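Side-chain contact in ABC transporter, periplasmic substrate-binding protein (Thermotoga maritima, PDB 2HPG), which probably captures a small solute in the periplasm and hands it to a tripartite ATP-independent (TRAP) transporter: residues G20-Y23 and H24-F27. Sequence-based numbering, arbitrary orientation.
Sequences GEPY and HQAF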
loop_
_atom_site.group_PDB
_atom_site.type_symbol
_atom_site.label_atom_id
_atom_site.label_comp_id
_atom_site.label_asym_id
_atom_site.label_seq_id
_atom_site.Cartn_x
_atom_site.Cartn_y
_atom_site.Cartn_z
ATOM N N GLY A 20 9.128 3.113 -14.933
ATOM C CA GLY A 20 10.044 4.193 -14.625
ATOM C C GLY A 20 9.880 4.848 -13.257
ATOM O O GLY A 20 10.761 5.595 -12.833
ATOM N N GLU A 21 8.769 4.596 -12.564
ATOM C CA GLU A 21 8.481 5.306 -11.324
ATOM C C GLU A 21 9.260 4.663 -10.172
ATOM O O GLU A 21 9.829 3.601 -10.346
ATOM C CB GLU A 21 6.979 5.316 -11.066
ATOM C CG GLU A 21 6.200 6.165 -12.068
ATOM C CD GLU A 21 6.561 7.650 -12.005
ATOM O OE1 GLU A 21 6.572 8.222 -10.893
ATOM O OE2 GLU A 21 6.808 8.268 -13.069
ATOM N N PRO A 22 9.325 5.324 -9.002
ATOM C CA PRO A 22 10.180 4.837 -7.891
ATOM C C PRO A 22 10.070 3.372 -7.488
ATOM O O PRO A 22 11.096 2.740 -7.211
ATOM C CB PRO A 22 9.793 5.758 -6.733
ATOM C CG PRO A 22 9.424 7.035 -7.415
ATOM C CD PRO A 22 8.665 6.591 -8.639
ATOM N N TYR A 23 8.857 2.836 -7.434
ATOM C CA TYR A 23 8.669 1.431 -7.083
ATOM C C TYR A 23 9.359 0.526 -8.075
ATOM O O TYR A 23 10.125 -0.353 -7.699
ATOM C CB TYR A 23 7.170 1.078 -7.026
ATOM C CG TYR A 23 6.602 0.938 -5.625
ATOM C CD1 TYR A 23 6.968 1.807 -4.616
ATOM C CD2 TYR A 23 5.707 -0.067 -5.327
ATOM C CE1 TYR A 23 6.463 1.675 -3.328
ATOM C CE2 TYR A 23 5.185 -0.206 -4.047
ATOM C CZ TYR A 23 5.570 0.678 -3.051
ATOM O OH TYR A 23 5.039 0.555 -1.784
ATOM N N HIS A 24 9.085 0.755 -9.357
ATOM C CA HIS A 24 9.700 -0.017 -10.421
ATOM C C HIS A 24 11.208 0.057 -10.316
ATOM O O HIS A 24 11.897 -0.965 -10.384
ATOM C CB HIS A 24 9.243 0.514 -11.785
ATOM C CG HIS A 24 9.655 -0.337 -12.942
ATOM N ND1 HIS A 24 9.815 0.175 -14.202
ATOM C CD2 HIS A 24 9.927 -1.660 -13.039
ATOM C CE1 HIS A 24 10.189 -0.785 -15.028
ATOM N NE2 HIS A 24 10.267 -1.910 -14.346
ATOM N N GLN A 25 11.719 1.265 -10.123
ATOM C CA GLN A 25 13.153 1.471 -9.974
ATOM C C GLN A 25 13.725 0.610 -8.857
ATOM O O GLN A 25 14.814 0.030 -8.983
ATOM C CB GLN A 25 13.433 2.932 -9.651
ATOM C CG GLN A 25 13.372 3.840 -10.822
ATOM C CD GLN A 25 13.639 5.282 -10.449
ATOM O OE1 GLN A 25 14.796 5.679 -10.249
ATOM N NE2 GLN A 25 12.575 6.090 -10.376
ATOM N N ALA A 26 12.978 0.556 -7.758
ATOM C CA ALA A 26 13.412 -0.114 -6.547
ATOM C C ALA A 26 13.348 -1.625 -6.716
ATOM O O ALA A 26 14.201 -2.341 -6.200
ATOM C CB ALA A 26 12.559 0.331 -5.359
ATOM N N PHE A 27 12.314 -2.119 -7.406
ATOM C CA PHE A 27 12.232 -3.553 -7.704
ATOM C C PHE A 27 13.359 -3.996 -8.628
ATOM O O PHE A 27 13.847 -5.098 -8.477
ATOM C CB PHE A 27 10.867 -3.946 -8.294
ATOM C CG PHE A 27 9.742 -3.962 -7.286
ATOM C CD1 PHE A 27 9.591 -5.010 -6.398
ATOM C CD2 PHE A 27 8.836 -2.933 -7.232
ATOM C CE1 PHE A 27 8.547 -5.025 -5.483
ATOM C CE2 PHE A 27 7.793 -2.944 -6.325
ATOM C CZ PHE A 27 7.660 -4.000 -5.440
#
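Phe-27 turns an edge of its ring toward the face of Tyr-23 in an offset edge-to-face pair, one helical turn apart, with the planes at 72° and the centroids 5.8 Å from each other. The two side chains run side by side in the same direction, and the closest side-chain carbons are Tyr-23 CD2 and Phe-27 CE2, 3.7 Å apart. The His-24 imidazole is met at its edge, in the ring plane: the backbone N of Gly-20 donates to ND1 over 3.1 Å, almost straight at 172°. That bond marks ND1 as the acceptor on this ring. CG of His-24 lies opposite its own backbone N (chi1 -171°), and the ring sits out beside Gly-20 with ND1 turned to that residue's N-H. An alanine in place of His-24 would remove the acceptor, and the Gly-20 N-H would probably lose its mate and the loop some of its hold on the first turn. Gln-25 also meets Gly-20, its NE2 making a weak bond to the O, so Gly-20 is bonded firmly through its N by His-24 and only weakly through its O by Gln-25. Glu-21 is the N-cap residue, and its backbone O accepts from Gln-25 N at 3.0 Å, followed by Pro-22 O to Ala-26 N and Tyr-23 O to Phe-27 N. This is the start of helix 22-37, the connection between parallel strands 9-14 and 42-47 in a beta-alpha-beta unit. Trp-137 of strand 130-146 stacks on Phe-27 and meets Tyr-23 edge-to-face, Asn-229 of strand 218-234 holds the Tyr-23 hydroxyl, and helix 243-278 packs against Pro-22 and Ala-26.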